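Local coordinates for neuraminidase (Influenza A virus, PDB 4GDI), which is of uncertain function: it has the tetrameric beta-propeller fold of influenza neuraminidases, but its putative active site has diverged from that of known sialidases, at residues 276-281 / 308-313; 268-273 / 291-296; 112-117 / 123-128. All coordinates share one frame; numbering follows the deposited sequence.

Contact 1: 276-281 / 308-313; sequences PAWTSK and LSYELF
Trp278 reaches across a blade of the neuraminidase beta-propeller to meet Leu308 and Tyr310. Its strand, 277-281, and strand 309-311 are the two outer strands of a three-stranded antiparallel sheet. Strand 289-296 runs between them, so the backbones do not pair directly. The nearest CA atoms, of Trp278 and Leu308, are 9.2 Å apart, and long side chains bridge the gap. Trp278 has the most surface buried here. Its CG stands anti to the carbonyl carbon (chi1 -72°), and the six-membered end of the indole is carried over the central strand. CH2 is the atom that touches most. Trp278 CH2 comes to 3.8 Å from Tyr310 CE2. Its ring neighbour, Trp278 CZ3, is 3.9 Å from Tyr310 CD2. Each ring meets the other at its edge, and the two planes differ by only about 14°. The rings therefore lie edge to edge like neighbouring tiles, with no face-on stack. Both aromatic side chains also have polar anchors in the N-terminal part of the chain. Tyr310 OH is hydrogen-bonded to the carbonyl oxygen of Lys19, and Trp278 NE1 makes a weak hydrogen bond to that of Val18. Trp21 packs edge-to-face with the indole. No hydrogen bond joins the two segments, and the contact is purely apolar. Leu308 is partly exposed and adds less surface than Trp278. It comes obliquely to the indole, with CB 3.9 Å and CD1 4.1 Å from Trp278 CH2.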
loop_
_atom_site.group_PDB
_atom_site.type_symbol
_atom_site.label_atom_id
_atom_site.label_comp_id
_atom_site.label_asym_id
_atom_site.label_seq_id
_atom_site.Cartn_x
_atom_site.Cartn_y
_atom_site.Cartn_z
ATOM N N PRO A 276 -5.925 -35.698 -22.910
ATOM C CA PRO A 276 -4.877 -35.294 -23.852
ATOM C C PRO A 276 -3.692 -34.611 -23.192
ATOM O O PRO A 276 -3.834 -34.021 -22.117
ATOM C CB PRO A 276 -5.587 -34.265 -24.736
ATOM C CG PRO A 276 -7.032 -34.595 -24.621
ATOM C CD PRO A 276 -7.199 -35.019 -23.201
ATOM N N ALA A 277 -2.541 -34.686 -23.854
ATOM C CA ALA A 277 -1.372 -33.927 -23.456
ATOM C C ALA A 277 -1.346 -32.619 -24.226
ATOM O O ALA A 277 -2.001 -32.488 -25.258
ATOM C CB ALA A 277 -0.114 -34.717 -23.749
ATOM N N TRP A 278 -0.579 -31.655 -23.727
ATOM C CA TRP A 278 -0.285 -30.446 -24.494
ATOM C C TRP A 278 1.204 -30.204 -24.503
ATOM O O TRP A 278 1.851 -30.280 -23.452
ATOM C CB TRP A 278 -0.973 -29.233 -23.891
ATOM C CG TRP A 278 -2.447 -29.209 -24.087
ATOM C CD1 TRP A 278 -3.380 -29.879 -23.362
ATOM C CD2 TRP A 278 -3.163 -28.454 -25.067
ATOM N NE1 TRP A 278 -4.637 -29.581 -23.821
ATOM C CE2 TRP A 278 -4.530 -28.706 -24.869
ATOM C CE3 TRP A 278 -2.780 -27.583 -26.090
ATOM C CZ2 TRP A 278 -5.514 -28.134 -25.665
ATOM C CZ3 TRP A 278 -3.760 -27.013 -26.879
ATOM C CH2 TRP A 278 -5.108 -27.288 -26.660
ATOM N N THR A 279 1.741 -29.932 -25.692
ATOM C CA THR A 279 3.126 -29.523 -25.845
ATOM C C THR A 279 3.165 -28.036 -26.068
ATOM O O THR A 279 2.158 -27.440 -26.453
ATOM C CB THR A 279 3.800 -30.220 -27.036
ATOM O OG1 THR A 279 2.994 -30.048 -28.201
ATOM C CG2 THR A 279 3.968 -31.719 -26.756
ATOM N N SER A 280 4.332 -27.438 -25.850
ATOM C CA SER A 280 4.497 -26.014 -26.082
ATOM C C SER A 280 5.904 -25.718 -26.605
ATOM O O SER A 280 6.879 -26.326 -26.175
ATOM C CB SER A 280 4.189 -25.232 -24.795
ATOM O OG SER A 280 5.035 -25.641 -23.748
ATOM N N LYS A 281 5.999 -24.799 -27.562
ATOM C CA LYS A 281 7.282 -24.493 -28.184
ATOM C C LYS A 281 7.256 -23.190 -28.995
ATOM O O LYS A 281 6.188 -22.645 -29.323
ATOM C CB LYS A 281 7.703 -25.653 -29.085
ATOM C CG LYS A 281 6.736 -25.900 -30.255
ATOM C CD LYS A 281 7.187 -27.072 -31.142
ATOM C CE LYS A 281 6.384 -27.126 -32.453
ATOM N NZ LYS A 281 6.920 -28.149 -33.408
ATOM N N LEU A 308 -6.081 -30.118 -31.635
ATOM C CA LEU A 308 -6.116 -28.670 -31.448
ATOM C C LEU A 308 -4.712 -28.084 -31.530
ATOM O O LEU A 308 -3.747 -28.658 -31.021
ATOM C CB LEU A 308 -6.736 -28.323 -30.102
ATOM C CG LEU A 308 -8.224 -28.617 -29.939
ATOM C CD1 LEU A 308 -8.625 -28.471 -28.482
ATOM C CD2 LEU A 308 -9.040 -27.687 -30.815
ATOM N N SER A 309 -4.601 -26.935 -32.175
ATOM C CA SER A 309 -3.331 -26.244 -32.256
ATOM C C SER A 309 -3.558 -24.737 -32.170
ATOM O O SER A 309 -4.434 -24.186 -32.832
ATOM C CB SER A 309 -2.611 -26.610 -33.545
ATOM O OG SER A 309 -1.379 -25.926 -33.631
ATOM N N TYR A 310 -2.770 -24.075 -31.336
ATOM C CA TYR A 310 -2.966 -22.659 -31.074
ATOM C C TYR A 310 -1.648 -21.911 -31.135
ATOM O O TYR A 310 -0.745 -22.155 -30.339
ATOM C CB TYR A 310 -3.545 -22.443 -29.686
ATOM C CG TYR A 310 -4.967 -22.863 -29.485
ATOM C CD1 TYR A 310 -6.010 -22.156 -30.063
ATOM C CD2 TYR A 310 -5.278 -23.949 -28.668
ATOM C CE1 TYR A 310 -7.324 -22.531 -29.852
ATOM C CE2 TYR A 310 -6.587 -24.331 -28.453
ATOM C CZ TYR A 310 -7.606 -23.619 -29.046
ATOM O OH TYR A 310 -8.907 -24.004 -28.829
ATOM N N GLU A 311 -1.555 -20.974 -32.064
ATOM C CA GLU A 311 -0.375 -20.163 -32.189
ATOM C C GLU A 311 -0.645 -18.931 -31.356
ATOM O O GLU A 311 -1.216 -17.959 -31.843
ATOM C CB GLU A 311 -0.145 -19.816 -33.660
ATOM C CG GLU A 311 1.140 -19.069 -33.933
ATOM C CD GLU A 311 1.451 -18.998 -35.422
ATOM O OE1 GLU A 311 1.230 -20.007 -36.128
ATOM O OE2 GLU A 311 1.908 -17.933 -35.888
ATOM N N LEU A 312 -0.268 -18.990 -30.082
ATOM C CA LEU A 312 -0.570 -17.907 -29.148
ATOM C C LEU A 312 0.207 -16.638 -29.496
ATOM O O LEU A 312 -0.315 -15.523 -29.385
ATOM C CB LEU A 312 -0.251 -18.337 -27.719
ATOM C CG LEU A 312 -1.114 -19.475 -27.168
ATOM C CD1 LEU A 312 -0.704 -19.780 -25.707
ATOM C CD2 LEU A 312 -2.599 -19.130 -27.268
ATOM N N PHE A 313 1.457 -16.819 -29.907
ATOM C CA PHE A 313 2.265 -15.722 -30.434
ATOM C C PHE A 313 2.916 -16.199 -31.732
ATOM O O PHE A 313 3.229 -17.383 -31.863
ATOM C CB PHE A 313 3.354 -15.325 -29.434
ATOM C CG PHE A 313 2.828 -14.723 -28.160
ATOM C CD1 PHE A 313 2.500 -13.376 -28.092
ATOM C CD2 PHE A 313 2.673 -15.502 -27.022
ATOM C CE1 PHE A 313 2.015 -12.821 -26.908
ATOM C CE2 PHE A 313 2.190 -14.954 -25.841
ATOM C CZ PHE A 313 1.862 -13.614 -25.783
#

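Contact 2: 268-273 / 291-296; sequences QGFILD and FVLEQI. With NO3 (nitrate ion), chain B.
Phe270 and Phe291 make the aromatic part of this contact. Phe270 CE2 sits 4.0 Å from Phe291 CZ and 4.1 Å from Phe291 CE2. The approach is at the edge of the Phe291 ring, but oblique to the Phe270 ring. The two planes are turned by about 52°, so the pair is neither a parallel stack nor a clean T. Phe270 CG lies between the backbone N and the carbonyl carbon (chi1 68°), which lifts the ring out of the loop 268-273. The aliphatic part is smaller. Leu293 CD1 lies 4.2 Å from Phe270 CE1, one atom beyond CZ from the CE2 that meets Phe291. Thus Phe270 touches two residues on one face of strand 289-296, the central strand of a propeller blade. The loop runs beside the blade on its way into strand 277-281. Phe339 and Phe323 also meet the Phe270 ring, which places it in an aromatic cluster shared with the next blade's strands 317-324 and 338-346. No hydrogen bond crosses between the two segments. A polar contact sits at the first residue of 268-273, where Gln268 N donates to O3 of a nitrate ion, 3.1 Å away and with an angle of 166° at the hydrogen. The ion probably came from the crystallisation liquor. Arg320 NE is a second donor to it. The amide end of Gln268 is held elsewhere: NE2 gives a hydrogen bond to the carbonyl oxygen of Pro148, and OE1 receives a weak one from Arg320 NH2.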
loop_
_atom_site.group_PDB
_atom_site.type_symbol
_atom_site.label_atom_id
_atom_site.label_comp_id
_atom_site.label_asym_id
_atom_site.label_seq_id
_atom_site.Cartn_x
_atom_site.Cartn_y
_atom_site.Cartn_z
ATOM N N GLN A 268 14.019 -23.380 -20.142
ATOM C CA GLN A 268 12.920 -23.901 -19.318
ATOM C C GLN A 268 11.609 -23.910 -20.083
ATOM O O GLN A 268 11.234 -22.915 -20.716
ATOM C CB GLN A 268 12.765 -23.045 -18.058
ATOM C CG GLN A 268 11.803 -23.611 -17.009
ATOM C CD GLN A 268 12.060 -23.004 -15.634
ATOM O OE1 GLN A 268 12.561 -21.887 -15.527
ATOM N NE2 GLN A 268 11.734 -23.745 -14.590
ATOM N N GLY A 269 10.908 -25.037 -20.014
ATOM C CA GLY A 269 9.621 -25.191 -20.663
ATOM C C GLY A 269 8.806 -26.343 -20.089
ATOM O O GLY A 269 9.274 -27.072 -19.221
ATOM N N PHE A 270 7.591 -26.513 -20.597
ATOM C CA PHE A 270 6.632 -27.438 -20.001
ATOM C C PHE A 270 5.878 -28.283 -21.027
ATOM O O PHE A 270 5.704 -27.873 -22.177
ATOM C CB PHE A 270 5.611 -26.647 -19.172
ATOM C CG PHE A 270 4.688 -25.773 -19.995
ATOM C CD1 PHE A 270 3.512 -26.278 -20.505
ATOM C CD2 PHE A 270 4.993 -24.438 -20.238
ATOM C CE1 PHE A 270 2.649 -25.475 -21.248
ATOM C CE2 PHE A 270 4.135 -23.625 -20.978
ATOM C CZ PHE A 270 2.969 -24.146 -21.490
ATOM N N ILE A 271 5.441 -29.455 -20.571
ATOM C CA ILE A 271 4.515 -30.341 -21.293
ATOM C C ILE A 271 3.426 -30.747 -20.300
ATOM O O ILE A 271 3.734 -31.261 -19.227
ATOM C CB ILE A 271 5.236 -31.615 -21.804
ATOM C CG1 ILE A 271 6.252 -31.254 -22.897
ATOM C CG2 ILE A 271 4.231 -32.668 -22.297
ATOM C CD1 ILE A 271 6.945 -32.443 -23.519
ATOM N N LEU A 272 2.163 -30.487 -20.623
ATOM C CA LEU A 272 1.071 -30.981 -19.790
ATOM C C LEU A 272 0.909 -32.473 -20.025
ATOM O O LEU A 272 0.402 -32.901 -21.060
ATOM C CB LEU A 272 -0.233 -30.250 -20.082
ATOM C CG LEU A 272 -1.395 -30.510 -19.118
ATOM C CD1 LEU A 272 -1.041 -30.079 -17.715
ATOM C CD2 LEU A 272 -2.653 -29.776 -19.578
ATOM N N ASP A 273 1.323 -33.246 -19.030
ATOM C CA ASP A 273 1.482 -34.688 -19.148
ATOM C C ASP A 273 0.203 -35.391 -18.679
ATOM O O ASP A 273 0.174 -36.029 -17.630
ATOM C CB ASP A 273 2.703 -35.110 -18.327
ATOM C CG ASP A 273 2.983 -36.593 -18.391
ATOM O OD1 ASP A 273 2.411 -37.299 -19.259
ATOM O OD2 ASP A 273 3.795 -37.046 -17.559
ATOM N N PHE A 291 4.942 -18.652 -29.875
ATOM C CA PHE A 291 4.685 -19.732 -28.924
ATOM C C PHE A 291 3.454 -20.491 -29.375
ATOM O O PHE A 291 2.397 -19.904 -29.655
ATOM C CB PHE A 291 4.486 -19.180 -27.512
ATOM C CG PHE A 291 4.860 -20.137 -26.411
ATOM C CD1 PHE A 291 6.172 -20.534 -26.226
ATOM C CD2 PHE A 291 3.906 -20.593 -25.524
ATOM C CE1 PHE A 291 6.517 -21.393 -25.199
ATOM C CE2 PHE A 291 4.254 -21.454 -24.485
ATOM C CZ PHE A 291 5.555 -21.851 -24.326
ATOM N N VAL A 292 3.589 -21.811 -29.430
ATOM C CA VAL A 292 2.546 -22.664 -29.975
ATOM C C VAL A 292 2.173 -23.800 -29.009
ATOM O O VAL A 292 3.038 -24.531 -28.517
ATOM C CB VAL A 292 3.008 -23.250 -31.325
ATOM C CG1 VAL A 292 1.989 -24.243 -31.864
ATOM C CG2 VAL A 292 3.241 -22.129 -32.319
ATOM N N LEU A 293 0.879 -23.927 -28.749
ATOM C CA LEU A 293 0.345 -24.966 -27.877
ATOM C C LEU A 293 -0.338 -26.022 -28.752
ATOM O O LEU A 293 -1.206 -25.693 -29.556
ATOM C CB LEU A 293 -0.661 -24.361 -26.901
ATOM C CG LEU A 293 -0.099 -23.889 -25.551
ATOM C CD1 LEU A 293 0.154 -25.074 -24.632
ATOM C CD2 LEU A 293 1.177 -23.112 -25.755
ATOM N N GLU A 294 0.064 -27.279 -28.614
ATOM C CA GLU A 294 -0.540 -28.355 -29.403
ATOM C C GLU A 294 -1.076 -29.468 -28.520
ATOM O O GLU A 294 -0.414 -29.921 -27.582
ATOM C CB GLU A 294 0.467 -28.900 -30.405
ATOM C CG GLU A 294 0.860 -27.863 -31.467
ATOM C CD GLU A 294 1.918 -28.368 -32.430
ATOM O OE1 GLU A 294 3.065 -28.589 -31.992
ATOM O OE2 GLU A 294 1.601 -28.533 -33.628
ATOM N N GLN A 295 -2.295 -29.895 -28.822
ATOM C CA GLN A 295 -2.948 -30.958 -28.080
ATOM C C GLN A 295 -2.731 -32.323 -28.740
ATOM O O GLN A 295 -2.903 -32.471 -29.953
ATOM C CB GLN A 295 -4.441 -30.677 -28.015
ATOM C CG GLN A 295 -5.200 -31.632 -27.106
ATOM C CD GLN A 295 -6.699 -31.577 -27.346
ATOM O OE1 GLN A 295 -7.144 -31.616 -28.484
ATOM N NE2 GLN A 295 -7.476 -31.478 -26.279
ATOM N N ILE A 296 -2.364 -33.304 -27.920
ATOM C CA ILE A 296 -2.131 -34.675 -28.351
ATOM C C ILE A 296 -3.044 -35.585 -27.543
ATOM O O ILE A 296 -2.704 -35.968 -26.425
ATOM C CB ILE A 296 -0.674 -35.119 -28.106
ATOM C CG1 ILE A 296 0.312 -34.194 -28.811
ATOM C CG2 ILE A 296 -0.458 -36.538 -28.600
ATOM C CD1 ILE A 296 1.773 -34.541 -28.507
HETATM N N NO3 B . 16.488 -21.122 -17.625
HETATM O O1 NO3 B . 15.544 -21.304 -16.604
HETATM O O2 NO3 B . 17.752 -20.586 -17.320
HETATM O O3 NO3 B . 16.166 -21.471 -18.941
#

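Contact 3: 112-117 / 123-128; sequences TVLVAN and SFIMIK
Val113 and Lys128 exchange two backbone hydrogen bonds, each 2.9 Å, from Val113 N to Lys128 O and from Lys128 N to Val113 O. Val115 with Met126 and Asn117 with Phe124 are hydrogen-bonded pairs of the same kind. Leu114 with Ile127 and Ala116 with Ile125 are the non-hydrogen-bonded pairs between them. The three hydrogen-bonded pairs give six bonds and make 112-117 and 124-128 an antiparallel hairpin, the two middle strands of a four-stranded propeller blade. A water adds to them near the turn. It donates to Val115 O and Phe124 O, and accepts from Asn117 ND2 at 2.9 Å. It lies above one face of the Phe124 ring, toward its rim. Asn117 ND2 has a second acceptor in the carbonyl oxygen of Pro98. Packing follows on both sides of the sheet. On the side of Val115, Met126 CG lies 3.7 Å from Val115 CG2. The extended Met126 chain then carries CE to within 3.8 Å of Asn117 ND2. Asn117 CB rests 3.9 Å from Phe124 CE1. On the other side Leu114 and Ile127 run alongside each other off the sheet, with Leu114 CD2 3.9 Å from Ile127 CG1. Leu145, Leu147 and Leu179 cover parts of this side. On the first side Ile369, Trp371 and Pro23 of a neighbouring subunit pack on Phe124, Asn117 and Met126. The hairpin pairs its own backbone. This leaves an apolar face of Leu114, Ala116, Ile125 and Ile127 buried within the subunit, and a mixed face, with Asn117 and Lys128 beside Val115 and Met126, partly against a neighbouring subunit.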
loop_
_atom_site.group_PDB
_atom_site.type_symbol
_atom_site.label_atom_id
_atom_site.label_comp_id
_atom_site.label_asym_id
_atom_site.label_seq_id
_atom_site.Cartn_x
_atom_site.Cartn_y
_atom_site.Cartn_z
ATOM N N THR A 112 6.689 -21.812 1.905
ATOM C CA THR A 112 8.020 -22.401 1.908
ATOM C C THR A 112 8.808 -21.773 0.753
ATOM O O THR A 112 8.342 -21.750 -0.391
ATOM C CB THR A 112 7.973 -23.918 1.693
ATOM O OG1 THR A 112 7.177 -24.532 2.716
ATOM C CG2 THR A 112 9.363 -24.505 1.721
ATOM N N VAL A 113 9.988 -21.258 1.063
ATOM C CA VAL A 113 10.850 -20.622 0.077
ATOM C C VAL A 113 12.223 -21.259 0.166
ATOM O O VAL A 113 12.757 -21.407 1.255
ATOM C CB VAL A 113 11.000 -19.104 0.354
ATOM C CG1 VAL A 113 12.006 -18.479 -0.610
ATOM C CG2 VAL A 113 9.643 -18.395 0.281
ATOM N N LEU A 114 12.779 -21.648 -0.974
ATOM C CA LEU A 114 14.143 -22.146 -1.041
ATOM C C LEU A 114 14.993 -21.243 -1.931
ATOM O O LEU A 114 14.549 -20.790 -2.999
ATOM C CB LEU A 114 14.176 -23.571 -1.603
ATOM C CG LEU A 114 13.414 -24.688 -0.868
ATOM C CD1 LEU A 114 11.970 -24.811 -1.372
ATOM C CD2 LEU A 114 14.161 -25.995 -1.052
ATOM N N VAL A 115 16.214 -20.981 -1.495
ATOM C CA VAL A 115 17.173 -20.231 -2.310
ATOM C C VAL A 115 18.532 -20.907 -2.291
ATOM O O VAL A 115 18.910 -21.552 -1.299
ATOM C CB VAL A 115 17.369 -18.781 -1.821
ATOM C CG1 VAL A 115 16.136 -17.923 -2.103
ATOM C CG2 VAL A 115 17.715 -18.764 -0.349
ATOM N N ALA A 116 19.284 -20.722 -3.372
ATOM C CA ALA A 116 20.641 -21.237 -3.439
ATOM C C ALA A 116 21.613 -20.071 -3.482
ATOM O O ALA A 116 21.359 -19.077 -4.163
ATOM C CB ALA A 116 20.807 -22.127 -4.650
ATOM N N ASN A 117 22.696 -20.174 -2.708
ATOM C CA ASN A 117 23.742 -19.148 -2.687
ATOM C C ASN A 117 25.131 -19.786 -2.687
ATOM O O ASN A 117 25.288 -20.965 -2.362
ATOM C CB ASN A 117 23.620 -18.256 -1.448
ATOM C CG ASN A 117 22.450 -17.289 -1.529
ATOM O OD1 ASN A 117 22.539 -16.223 -2.143
ATOM N ND2 ASN A 117 21.351 -17.659 -0.899
ATOM N N SER A 123 28.404 -23.673 -2.576
ATOM C CA SER A 123 26.969 -23.500 -2.733
ATOM C C SER A 123 26.167 -24.216 -1.627
ATOM O O SER A 123 26.459 -25.354 -1.246
ATOM C CB SER A 123 26.524 -23.980 -4.123
ATOM O OG SER A 123 25.106 -23.955 -4.245
ATOM N N PHE A 124 25.147 -23.540 -1.117
ATOM C CA PHE A 124 24.262 -24.150 -0.143
ATOM C C PHE A 124 22.831 -23.670 -0.365
ATOM O O PHE A 124 22.593 -22.618 -0.949
ATOM C CB PHE A 124 24.718 -23.824 1.289
ATOM C CG PHE A 124 24.548 -22.379 1.657
ATOM C CD1 PHE A 124 25.445 -21.430 1.211
ATOM C CD2 PHE A 124 23.483 -21.970 2.449
ATOM C CE1 PHE A 124 25.280 -20.099 1.536
ATOM C CE2 PHE A 124 23.314 -20.645 2.768
ATOM C CZ PHE A 124 24.215 -19.708 2.316
ATOM N N ILE A 125 21.877 -24.461 0.104
ATOM C CA ILE A 125 20.485 -24.082 0.039
ATOM C C ILE A 125 19.981 -23.804 1.448
ATOM O O ILE A 125 20.376 -24.493 2.403
ATOM C CB ILE A 125 19.651 -25.183 -0.679
ATOM C CG1 ILE A 125 19.845 -25.049 -2.191
ATOM C CG2 ILE A 125 18.164 -25.078 -0.312
ATOM C CD1 ILE A 125 19.306 -26.230 -3.015
ATOM N N MET A 126 19.159 -22.763 1.590
ATOM C CA MET A 126 18.419 -22.572 2.828
ATOM C C MET A 126 16.924 -22.494 2.544
ATOM O O MET A 126 16.485 -22.079 1.458
ATOM C CB MET A 126 18.908 -21.356 3.631
ATOM C CG MET A 126 18.897 -20.041 2.916
ATOM S SD MET A 126 19.557 -18.667 3.926
ATOM C CE MET A 126 19.928 -17.547 2.584
ATOM N N ILE A 127 16.155 -22.932 3.532
ATOM C CA ILE A 127 14.717 -23.038 3.418
ATOM C C ILE A 127 14.110 -22.193 4.511
ATOM O O ILE A 127 14.548 -22.236 5.668
ATOM C CB ILE A 127 14.260 -24.498 3.583
ATOM C CG1 ILE A 127 15.076 -25.391 2.645
ATOM C CG2 ILE A 127 12.761 -24.624 3.333
ATOM C CD1 ILE A 127 14.743 -26.860 2.744
ATOM N N LYS A 128 13.110 -21.412 4.130
ATOM C CA LYS A 128 12.353 -20.593 5.066
ATOM C C LYS A 128 10.897 -21.049 5.054
ATOM O O LYS A 128 10.314 -21.271 3.983
ATOM C CB LYS A 128 12.468 -19.130 4.639
ATOM C CG LYS A 128 12.132 -18.103 5.696
ATOM C CD LYS A 128 12.513 -16.718 5.183
ATOM C CE LYS A 128 11.887 -15.594 6.003
ATOM N NZ LYS A 128 11.943 -14.282 5.288
HETATM O O HOH W 1 21.238 -20.335 0.251
#

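In the fold
Contact 2 lies deepest: its centre is about 12 Å from the chain's centre, and its touching residues are all buried. Contacts 1 and 3 have centres about 17 Å out and include the partly exposed Leu308 and Lys128. Contacts 1 and 2 belong to one blade region. Contact 1 joins the outer strands across the central one, and contact 2 ties that central strand to the loop leading into the blade. Backbone hydrogen bonds between 277-281 and 291-296 link them. Contact 3 lies on the opposite side of the chain's centre. It alone joins adjacent strands, and has backbone bonding across its segments. It alone also meets another subunit; contacts 1 and 2 rely on side-chain packing within the chain.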